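Local atomic coordinates of laccase (Botrytis aclada, PDB entry 3SQR), a protein that oxidises phenolic substrates such as hydroquinones with copper ions, reducing dioxygen to water, and probably serves in lignin degradation and detoxification of lignin-derived products. Residues 253-258 / 324-329; 263-268 / 278-283; 421-424 / 429-432. One frame throughout, in Å; residues are numbered along the deposited sequence.

Contact 1. Residues 253-258 / 324-329. With NAG (2-acetamido-2-deoxy-beta-D-glucopyranose), chain C.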
loop_
_atom_site.group_PDB
_atom_site.type_symbol
_atom_site.label_atom_id
_atom_site.label_comp_id
_atom_site.label_asym_id
_atom_site.label_seq_id
_atom_site.Cartn_x
_atom_site.Cartn_y
_atom_site.Cartn_z
ATOM N N PHE A 253 5.016 7.514 -19.764
ATOM C CA PHE A 253 3.978 6.519 -19.717
ATOM C C PHE A 253 2.937 6.859 -20.783
ATOM O O PHE A 253 2.594 8.008 -20.961
ATOM C CB PHE A 253 3.249 6.564 -18.395
ATOM C CG PHE A 253 1.974 5.767 -18.365
ATOM C CD1 PHE A 253 2.024 4.375 -18.444
ATOM C CD2 PHE A 253 0.722 6.382 -18.308
ATOM C CE1 PHE A 253 0.882 3.606 -18.401
ATOM C CE2 PHE A 253 -0.464 5.613 -18.285
ATOM C CZ PHE A 253 -0.377 4.201 -18.348
ATOM N N GLU A 254 2.469 5.856 -21.474
ATOM C CA GLU A 254 1.442 6.086 -22.493
ATOM C C GLU A 254 0.346 5.101 -22.342
ATOM O O GLU A 254 0.616 3.905 -22.066
ATOM C CB GLU A 254 2.060 5.949 -23.882
ATOM C CG GLU A 254 1.155 6.386 -25.031
ATOM C CD GLU A 254 0.180 5.337 -25.530
ATOM O OE1 GLU A 254 0.379 4.138 -25.227
ATOM O OE2 GLU A 254 -0.794 5.723 -26.233
ATOM N N LEU A 255 -0.864 5.563 -22.594
ATOM C CA LEU A 255 -2.081 4.809 -22.469
ATOM C C LEU A 255 -2.925 5.177 -23.714
ATOM O O LEU A 255 -3.081 6.354 -23.968
ATOM C CB LEU A 255 -2.844 5.259 -21.212
ATOM C CG LEU A 255 -4.190 4.583 -20.983
ATOM C CD1 LEU A 255 -4.181 3.022 -21.085
ATOM C CD2 LEU A 255 -4.872 5.099 -19.710
ATOM N N THR A 256 -3.340 4.176 -24.450
ATOM C CA THR A 256 -4.161 4.366 -25.666
ATOM C C THR A 256 -5.596 4.076 -25.449
ATOM O O THR A 256 -5.953 3.003 -24.934
ATOM C CB THR A 256 -3.622 3.492 -26.760
ATOM O OG1 THR A 256 -2.310 3.938 -27.014
ATOM C CG2 THR A 256 -4.497 3.634 -28.043
ATOM N N PHE A 257 -6.464 5.008 -25.849
ATOM C CA PHE A 257 -7.867 4.814 -25.747
ATOM C C PHE A 257 -8.455 4.700 -27.180
ATOM O O PHE A 257 -7.994 5.380 -28.124
ATOM C CB PHE A 257 -8.597 5.974 -25.084
ATOM C CG PHE A 257 -8.601 5.984 -23.595
ATOM C CD1 PHE A 257 -8.069 4.930 -22.829
ATOM C CD2 PHE A 257 -9.110 7.075 -22.935
ATOM C CE1 PHE A 257 -8.104 5.019 -21.443
ATOM C CE2 PHE A 257 -9.137 7.155 -21.531
ATOM C CZ PHE A 257 -8.635 6.109 -20.816
ATOM N N VAL A 258 -9.419 3.810 -27.285
ATOM C CA VAL A 258 -10.329 3.679 -28.417
ATOM C C VAL A 258 -11.646 4.395 -28.099
ATOM O O VAL A 258 -12.326 4.201 -27.102
ATOM C CB VAL A 258 -10.612 2.194 -28.753
ATOM C CG1 VAL A 258 -11.756 2.131 -29.882
ATOM C CG2 VAL A 258 -9.358 1.476 -29.194
ATOM N N TYR A 324 -3.758 13.668 -24.494
ATOM C CA TYR A 324 -4.134 14.388 -23.304
ATOM C C TYR A 324 -3.085 14.074 -22.251
ATOM O O TYR A 324 -2.527 12.928 -22.219
ATOM C CB TYR A 324 -5.515 13.947 -22.801
ATOM C CG TYR A 324 -6.619 14.307 -23.728
ATOM C CD1 TYR A 324 -6.962 13.487 -24.740
ATOM C CD2 TYR A 324 -7.293 15.528 -23.589
ATOM C CE1 TYR A 324 -8.009 13.860 -25.638
ATOM C CE2 TYR A 324 -8.326 15.913 -24.477
ATOM C CZ TYR A 324 -8.671 15.061 -25.477
ATOM O OH TYR A 324 -9.677 15.394 -26.359
ATOM N N TRP A 325 -2.778 15.085 -21.454
ATOM C CA TRP A 325 -1.879 14.852 -20.341
ATOM C C TRP A 325 -2.555 13.994 -19.279
ATOM O O TRP A 325 -3.730 14.216 -18.903
ATOM C CB TRP A 325 -1.461 16.138 -19.679
ATOM C CG TRP A 325 -0.432 16.834 -20.416
ATOM C CD1 TRP A 325 -0.553 18.041 -21.014
ATOM C CD2 TRP A 325 0.905 16.363 -20.668
ATOM N NE1 TRP A 325 0.650 18.384 -21.611
ATOM C CE2 TRP A 325 1.553 17.357 -21.439
ATOM C CE3 TRP A 325 1.611 15.201 -20.312
ATOM C CZ2 TRP A 325 2.898 17.218 -21.894
ATOM C CZ3 TRP A 325 2.929 15.046 -20.748
ATOM C CH2 TRP A 325 3.568 16.066 -21.537
ATOM N N ILE A 326 -1.775 13.051 -18.757
ATOM C CA ILE A 326 -2.176 12.276 -17.547
ATOM C C ILE A 326 -1.357 12.885 -16.449
ATOM O O ILE A 326 -0.132 12.946 -16.527
ATOM C CB ILE A 326 -1.981 10.745 -17.652
ATOM C CG1 ILE A 326 -2.759 10.120 -18.859
ATOM C CG2 ILE A 326 -2.366 10.055 -16.274
ATOM C CD1 ILE A 326 -2.293 8.672 -19.188
ATOM N N ARG A 327 -2.039 13.417 -15.439
ATOM C CA ARG A 327 -1.391 14.214 -14.427
ATOM C C ARG A 327 -1.326 13.465 -13.116
ATOM O O ARG A 327 -2.361 13.113 -12.572
ATOM C CB ARG A 327 -2.161 15.530 -14.236
ATOM C CG ARG A 327 -2.049 16.370 -15.517
ATOM C CD ARG A 327 -2.480 17.741 -15.344
ATOM N NE ARG A 327 -2.631 18.353 -16.660
ATOM C CZ ARG A 327 -1.725 19.128 -17.271
ATOM N NH1 ARG A 327 -0.540 19.400 -16.725
ATOM N NH2 ARG A 327 -2.014 19.623 -18.476
ATOM N N GLY A 328 -0.135 13.192 -12.632
ATOM C CA GLY A 328 -0.050 12.697 -11.257
ATOM C C GLY A 328 -0.396 13.776 -10.249
ATOM O O GLY A 328 -0.791 13.486 -9.141
ATOM N N ASN A 329 -0.169 15.041 -10.620
ATOM C CA ASN A 329 -0.297 16.163 -9.667
ATOM C C ASN A 329 0.348 15.842 -8.357
ATOM O O ASN A 329 -0.286 15.836 -7.295
ATOM C CB ASN A 329 -1.745 16.535 -9.458
ATOM C CG ASN A 329 -2.358 17.194 -10.654
ATOM O OD1 ASN A 329 -1.803 18.175 -11.189
ATOM N ND2 ASN A 329 -3.544 16.785 -10.999
HETATM C C1 NAG C . 1.543 -0.892 -16.167
HETATM C C2 NAG C . 0.565 -1.202 -17.296
HETATM C C3 NAG C . 0.050 -2.611 -17.076
HETATM C C4 NAG C . 1.181 -3.628 -17.027
HETATM C C5 NAG C . 2.336 -3.129 -16.101
HETATM C C6 NAG C . 3.662 -3.700 -16.539
HETATM C C7 NAG C . -1.159 0.210 -18.242
HETATM C C8 NAG C . -2.451 0.985 -18.048
HETATM N N2 NAG C . -0.616 -0.400 -17.198
HETATM O O3 NAG C . -0.901 -2.981 -18.046
HETATM O O4 NAG C . 0.682 -4.884 -16.531
HETATM O O5 NAG C . 2.622 -1.762 -16.255
HETATM O O6 NAG C . 4.616 -3.557 -15.485
HETATM O O7 NAG C . -0.589 0.124 -19.334
#
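The Phe253 ring meets Ile326 and a sugar at its edge, both near the ring plane. On one stretch of the rim CE2 lies 3.7 Å from CD1 of Ile326, with CD2 of the ring close behind; further round, CZ comes within 3.8 Å of the acetamido methyl C8 of an N-acetylglucosamine, whose C7 also lies in the plane of the ring. Neighbouring parts of the rim thus meet an aliphatic tip and the acetamido end of a glycan carried by the protein itself, and no hydrogen bond joins the two segments. Phe253 holds its CG anti to the backbone N (chi1 168°), which directs the ring toward Ile326. Leu255, two residues on, points the same way: its CB touches Ile326 CD1 at 4.0 Å, while its CD1 lies 4.0 Å from C8 of the sugar. A single methyl of Ile326 therefore serves both residues. It gets there because CG1 stands anti to the carbonyl carbon and CD1 continues the extended chain (chi2 166°). The sugar is also hydrogen-bonded to the carbonyl oxygens of Val197 and Val199, which would steady it beside the ring. Met230 of strand 227-230 packs on both Phe253 and Ile326. Between the backbones runs strand 344-348, which is hydrogen-bonded to Phe253, Leu255 and Tyr324, so the contact spans next-but-one strands through side chains alone. Such apolar packing on the inner face of a sheet is characteristic of the cupredoxin-like beta-sandwich, here the second of the three domains of a laccase.

Contact 2. Residues 263-268 / 278-283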
loop_
_atom_site.group_PDB
_atom_site.type_symbol
_atom_site.label_atom_id
_atom_site.label_comp_id
_atom_site.label_asym_id
_atom_site.label_seq_id
_atom_site.Cartn_x
_atom_site.Cartn_y
_atom_site.Cartn_z
ATOM N N TYR A 263 -12.916 2.098 -19.881
ATOM C CA TYR A 263 -11.679 1.491 -19.388
ATOM C C TYR A 263 -11.665 1.535 -17.871
ATOM O O TYR A 263 -11.952 2.528 -17.266
ATOM C CB TYR A 263 -10.466 2.232 -19.860
ATOM C CG TYR A 263 -10.319 2.149 -21.338
ATOM C CD1 TYR A 263 -9.678 1.091 -21.909
ATOM C CD2 TYR A 263 -10.814 3.161 -22.169
ATOM C CE1 TYR A 263 -9.555 0.944 -23.255
ATOM C CE2 TYR A 263 -10.659 3.042 -23.540
ATOM C CZ TYR A 263 -10.038 1.955 -24.079
ATOM O OH TYR A 263 -9.850 1.801 -25.460
ATOM N N ARG A 264 -11.308 0.406 -17.283
ATOM C CA ARG A 264 -10.975 0.336 -15.862
ATOM C C ARG A 264 -9.456 0.531 -15.698
ATOM O O ARG A 264 -8.629 -0.120 -16.336
ATOM C CB ARG A 264 -11.390 -1.026 -15.320
ATOM C CG ARG A 264 -10.998 -1.208 -13.874
ATOM C CD ARG A 264 -11.490 -2.531 -13.413
ATOM N NE ARG A 264 -11.430 -2.625 -11.965
ATOM C CZ ARG A 264 -12.105 -3.548 -11.289
ATOM N NH1 ARG A 264 -12.917 -4.418 -11.901
ATOM N NH2 ARG A 264 -11.979 -3.592 -9.979
ATOM N N LEU A 265 -9.118 1.539 -14.937
ATOM C CA LEU A 265 -7.709 1.861 -14.564
ATOM C C LEU A 265 -7.592 1.616 -13.079
ATOM O O LEU A 265 -8.419 2.032 -12.305
ATOM C CB LEU A 265 -7.403 3.325 -14.794
ATOM C CG LEU A 265 -7.260 3.819 -16.243
ATOM C CD1 LEU A 265 -8.393 3.400 -17.178
ATOM C CD2 LEU A 265 -6.978 5.350 -16.213
ATOM N N ARG A 266 -6.461 1.058 -12.685
ATOM C CA ARG A 266 -6.294 0.647 -11.279
ATOM C C ARG A 266 -5.115 1.411 -10.755
ATOM O O ARG A 266 -3.997 1.124 -11.119
ATOM C CB ARG A 266 -6.093 -0.851 -11.225
ATOM C CG ARG A 266 -7.208 -1.688 -11.865
ATOM C CD ARG A 266 -6.794 -3.118 -11.871
ATOM N NE ARG A 266 -7.759 -4.052 -12.381
ATOM C CZ ARG A 266 -8.599 -4.784 -11.647
ATOM N NH1 ARG A 266 -8.655 -4.635 -10.345
ATOM N NH2 ARG A 266 -9.420 -5.645 -12.235
ATOM N N LEU A 267 -5.409 2.427 -9.968
ATOM C CA LEU A 267 -4.449 3.401 -9.573
ATOM C C LEU A 267 -3.886 3.031 -8.226
ATOM O O LEU A 267 -4.635 2.767 -7.294
ATOM C CB LEU A 267 -5.072 4.770 -9.507
ATOM C CG LEU A 267 -5.773 5.177 -10.832
ATOM C CD1 LEU A 267 -6.626 6.445 -10.633
ATOM C CD2 LEU A 267 -4.741 5.332 -11.944
ATOM N N ILE A 268 -2.566 3.046 -8.144
ATOM C CA ILE A 268 -1.834 2.768 -6.885
ATOM C C ILE A 268 -0.741 3.742 -6.667
ATOM O O ILE A 268 0.133 3.899 -7.516
ATOM C CB ILE A 268 -1.263 1.353 -6.808
ATOM C CG1 ILE A 268 -2.233 0.328 -7.403
ATOM C CG2 ILE A 268 -0.813 1.012 -5.275
ATOM C CD1 ILE A 268 -1.813 -1.086 -7.190
ATOM N N PHE A 278 -4.440 12.324 -9.016
ATOM C CA PHE A 278 -4.434 11.845 -10.349
ATOM C C PHE A 278 -5.562 12.465 -11.178
ATOM O O PHE A 278 -6.709 12.556 -10.698
ATOM C CB PHE A 278 -4.584 10.299 -10.317
ATOM C CG PHE A 278 -4.555 9.665 -11.640
ATOM C CD1 PHE A 278 -3.374 9.329 -12.261
ATOM C CD2 PHE A 278 -5.745 9.390 -12.315
ATOM C CE1 PHE A 278 -3.376 8.738 -13.506
ATOM C CE2 PHE A 278 -5.739 8.739 -13.576
ATOM C CZ PHE A 278 -4.558 8.446 -14.162
ATOM N N ALA A 279 -5.239 12.771 -12.436
ATOM C CA ALA A 279 -6.238 13.400 -13.333
ATOM C C ALA A 279 -5.836 13.053 -14.740
ATOM O O ALA A 279 -4.653 12.800 -15.008
ATOM C CB ALA A 279 -6.274 14.928 -13.092
ATOM N N ILE A 280 -6.821 13.004 -15.627
ATOM C CA ILE A 280 -6.585 12.829 -17.063
ATOM C C ILE A 280 -7.308 14.026 -17.677
ATOM O O ILE A 280 -8.511 14.154 -17.515
ATOM C CB ILE A 280 -7.159 11.532 -17.605
ATOM C CG1 ILE A 280 -6.556 10.328 -16.857
ATOM C CG2 ILE A 280 -6.941 11.415 -19.133
ATOM C CD1 ILE A 280 -7.199 8.987 -17.275
ATOM N N ASP A 281 -6.573 14.912 -18.291
ATOM C CA ASP A 281 -7.180 16.120 -18.835
ATOM C C ASP A 281 -8.376 15.781 -19.703
ATOM O O ASP A 281 -8.349 14.878 -20.538
ATOM C CB ASP A 281 -6.185 16.885 -19.695
ATOM C CG ASP A 281 -5.051 17.462 -18.925
ATOM O OD1 ASP A 281 -4.991 17.362 -17.665
ATOM O OD2 ASP A 281 -4.174 18.039 -19.605
ATOM N N ASN A 282 -9.432 16.555 -19.485
ATOM C CA ASN A 282 -10.666 16.492 -20.236
ATOM C C ASN A 282 -11.393 15.162 -20.117
ATOM O O ASN A 282 -12.277 14.877 -20.892
ATOM C CB ASN A 282 -10.418 16.847 -21.693
ATOM C CG ASN A 282 -11.670 17.320 -22.387
ATOM O OD1 ASN A 282 -11.970 16.833 -23.462
ATOM N ND2 ASN A 282 -12.421 18.259 -21.757
ATOM N N HIS A 283 -11.040 14.369 -19.088
ATOM C CA HIS A 283 -11.747 13.126 -18.819
ATOM C C HIS A 283 -12.219 13.113 -17.364
ATOM O O HIS A 283 -11.690 13.799 -16.502
ATOM C CB HIS A 283 -10.849 11.914 -19.151
ATOM C CG HIS A 283 -10.575 11.718 -20.614
ATOM N ND1 HIS A 283 -9.733 12.533 -21.346
ATOM C CD2 HIS A 283 -11.031 10.783 -21.475
ATOM C CE1 HIS A 283 -9.684 12.087 -22.590
ATOM N NE2 HIS A 283 -10.452 11.021 -22.690
#
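Two kinds of apolar contact join strand 263-268 to 278-283, the first being a CH-pi contact of Leu267 with Phe278. CD2 of the leucine sits over the middle of one ring face, 3.9 Å from the centroid and 12° off the normal. Its other methyl, CD1, reaches the same ring toward one side, 3.5 Å from Phe278 CD2, and the two side chains cross at about a right angle. CG of Phe278, anti to the backbone N, sends the ring toward 263-268, and chi2 of 85° turns its face to Leu267. The second kind is purely aliphatic: Leu265 and Ile280 meet tip to tip, CD2 to CD1 at 3.8 Å, and Leu265 CD2 also grazes Phe278 CZ. Within 278-283, a type II turn from Ile280 to His283 is closed by His283 N to Ile280 O (3.0 Å), and His283 ND1 donates to Asp281 O at 2.8 Å, nearly straight at 173° and in the imidazole plane. Outside, Asp281 forms a salt bridge with Arg327, Arg264 with Asp312 and Arg266 with Asp196. The strands belong to different sheets, running roughly antiparallel with axes 10.4 Å apart. With no hydrogen bond between the segments, the two sheets are held together here by dispersion and burial of hydrocarbon.

Contact 3. Residues 421-424 / 429-432. With NAG (2-acetamido-2-deoxy-beta-D-glucopyranose), chain J.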
loop_
_atom_site.group_PDB
_atom_site.type_symbol
_atom_site.label_atom_id
_atom_site.label_comp_id
_atom_site.label_asym_id
_atom_site.label_seq_id
_atom_site.Cartn_x
_atom_site.Cartn_y
_atom_site.Cartn_z
ATOM N N LEU A 421 6.604 -15.185 16.893
ATOM C CA LEU A 421 7.487 -16.159 17.601
ATOM C C LEU A 421 7.245 -16.017 19.084
ATOM O O LEU A 421 7.059 -17.012 19.800
ATOM C CB LEU A 421 8.906 -15.974 17.199
ATOM C CG LEU A 421 9.895 -16.896 17.943
ATOM C CD1 LEU A 421 9.491 -18.373 17.746
ATOM C CD2 LEU A 421 11.285 -16.588 17.420
ATOM N N LYS A 422 7.152 -14.793 19.526
ATOM C CA LYS A 422 6.807 -14.540 20.933
ATOM C C LYS A 422 5.464 -15.154 21.312
ATOM O O LYS A 422 5.277 -15.791 22.379
ATOM C CB LYS A 422 6.892 -13.038 21.214
ATOM C CG LYS A 422 8.242 -12.437 20.963
ATOM C CD LYS A 422 8.279 -10.989 21.388
ATOM C CE LYS A 422 9.506 -10.274 21.012
ATOM N NZ LYS A 422 10.711 -10.755 21.852
ATOM N N ILE A 423 4.455 -14.977 20.458
ATOM C CA ILE A 423 3.201 -15.599 20.668
ATOM C C ILE A 423 3.265 -17.128 20.664
ATOM O O ILE A 423 2.681 -17.735 21.521
ATOM C CB ILE A 423 2.175 -15.110 19.549
ATOM C CG1 ILE A 423 1.835 -13.688 19.889
ATOM C CG2 ILE A 423 1.010 -16.039 19.489
ATOM C CD1 ILE A 423 1.152 -12.952 18.686
ATOM N N PHE A 424 3.951 -17.737 19.703
ATOM C CA PHE A 424 4.167 -19.191 19.695
ATOM C C PHE A 424 4.844 -19.690 20.998
ATOM O O PHE A 424 4.587 -20.811 21.435
ATOM C CB PHE A 424 5.029 -19.612 18.505
ATOM C CG PHE A 424 4.348 -19.399 17.132
ATOM C CD1 PHE A 424 2.982 -19.100 17.021
ATOM C CD2 PHE A 424 5.093 -19.555 15.963
ATOM C CE1 PHE A 424 2.394 -18.920 15.760
ATOM C CE2 PHE A 424 4.530 -19.375 14.720
ATOM C CZ PHE A 424 3.177 -19.076 14.601
ATOM N N ILE A 429 3.246 -10.463 27.174
ATOM C CA ILE A 429 3.850 -9.189 27.478
ATOM C C ILE A 429 5.028 -9.002 26.559
ATOM O O ILE A 429 6.008 -9.755 26.604
ATOM C CB ILE A 429 4.359 -9.090 28.962
ATOM C CG1 ILE A 429 3.255 -9.381 29.981
ATOM C CG2 ILE A 429 4.942 -7.686 29.271
ATOM C CD1 ILE A 429 3.848 -9.673 31.385
ATOM N N PHE A 430 4.968 -7.939 25.770
ATOM C CA PHE A 430 5.859 -7.724 24.662
ATOM C C PHE A 430 6.768 -6.552 24.956
ATOM O O PHE A 430 6.448 -5.735 25.830
ATOM C CB PHE A 430 4.938 -7.480 23.421
ATOM C CG PHE A 430 4.086 -8.666 23.120
ATOM C CD1 PHE A 430 4.640 -9.787 22.537
ATOM C CD2 PHE A 430 2.751 -8.683 23.465
ATOM C CE1 PHE A 430 3.838 -10.913 22.267
ATOM C CE2 PHE A 430 1.968 -9.802 23.235
ATOM C CZ PHE A 430 2.503 -10.911 22.622
ATOM N N PRO A 431 7.913 -6.470 24.304
ATOM C CA PRO A 431 8.727 -5.296 24.552
ATOM C C PRO A 431 7.975 -4.006 24.344
ATOM O O PRO A 431 7.153 -3.914 23.416
ATOM C CB PRO A 431 9.885 -5.447 23.555
ATOM C CG PRO A 431 9.956 -6.861 23.273
ATOM C CD PRO A 431 8.589 -7.405 23.393
ATOM N N THR A 432 8.258 -2.992 25.170
ATOM C CA THR A 432 7.637 -1.712 25.014
ATOM C C THR A 432 7.750 -1.209 23.571
ATOM O O THR A 432 6.800 -0.665 23.006
ATOM C CB THR A 432 8.254 -0.691 25.977
ATOM O OG1 THR A 432 7.959 -1.157 27.302
ATOM C CG2 THR A 432 7.665 0.679 25.750
HETATM C C1 NAG J . 2.281 -22.888 24.600
HETATM C C2 NAG J . 3.289 -24.029 24.535
HETATM C C3 NAG J . 2.620 -25.311 24.017
HETATM C C4 NAG J . 1.235 -25.573 24.640
HETATM C C5 NAG J . 0.380 -24.314 24.540
HETATM C C6 NAG J . -1.024 -24.503 25.122
HETATM C C7 NAG J . 5.687 -23.560 24.084
HETATM C C8 NAG J . 6.667 -22.981 23.098
HETATM N N2 NAG J . 4.405 -23.541 23.708
HETATM O O3 NAG J . 3.464 -26.394 24.304
HETATM O O4 NAG J . 0.546 -26.600 23.952
HETATM O O5 NAG J . 1.068 -23.283 25.237
HETATM O O6 NAG J . -0.905 -24.812 26.494
HETATM O O7 NAG J . 6.083 -24.025 25.157
#
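Lys422 is the first residue of 421-424 to meet the other segment, running its aliphatic chain past Phe430 in the opposite direction. CB comes in at the edge of the phenyl ring, in its plane, 3.9 Å from CE1, and CD passes 4.0 Å from CD1 of the same ring. Farther out, CE of Lys422 meets CD of Pro431 at 3.8 Å, the end of the chain touching the pyrrolidine ring. The lysine chain is extended until its last torsion bends (chi4 -71°), turning NZ to Ser417 OG, where it is hydrogen-bonded; the methylenes pack while the ammonium group keeps a polar partner. Ile423 follows. Its CG1 lies 4.0 Å from Phe430 CZ in an oblique approach, so the ring bears on two successive residues of the helix. Phe424 carries the segment on to the glycan: its carbonyl O is 3.4 Å from C8 of an N-acetylglucosamine, and its ring stacks edge-to-face with Phe557 of helix 551-567. No hydrogen bond links the segments. Short helix 419-424 and the loop after it fold back on each other, and Ile423 and Phe430 together rest on Val541 of strand 537-542 and on Gln544 just beyond it.

In the fold
Contacts 1 and 2 form one block, their centres about 8 Å apart, in the second multicopper oxidase (cupredoxin-like) domain. Strands 276-280 and 323-327 are neighbours in one five-stranded sheet that also holds 254-256, while 262-269 belongs to the six-stranded sheet facing it. Ile326 packs on Phe278, Arg327 N probably bonds to Ala279 O, and Val258 N bonds to Tyr263 OH, so the packing within one sheet merges with that between sheets. Along the chain, both segments of contact 2 fall between those of contact 1. Contact 3 comes later, in the third domain, about 48 Å from contact 1, centre to centre. Contacts 1 and 2 thus pack the second sandwich, contact 3 a peripheral part of the third, none at the copper sites.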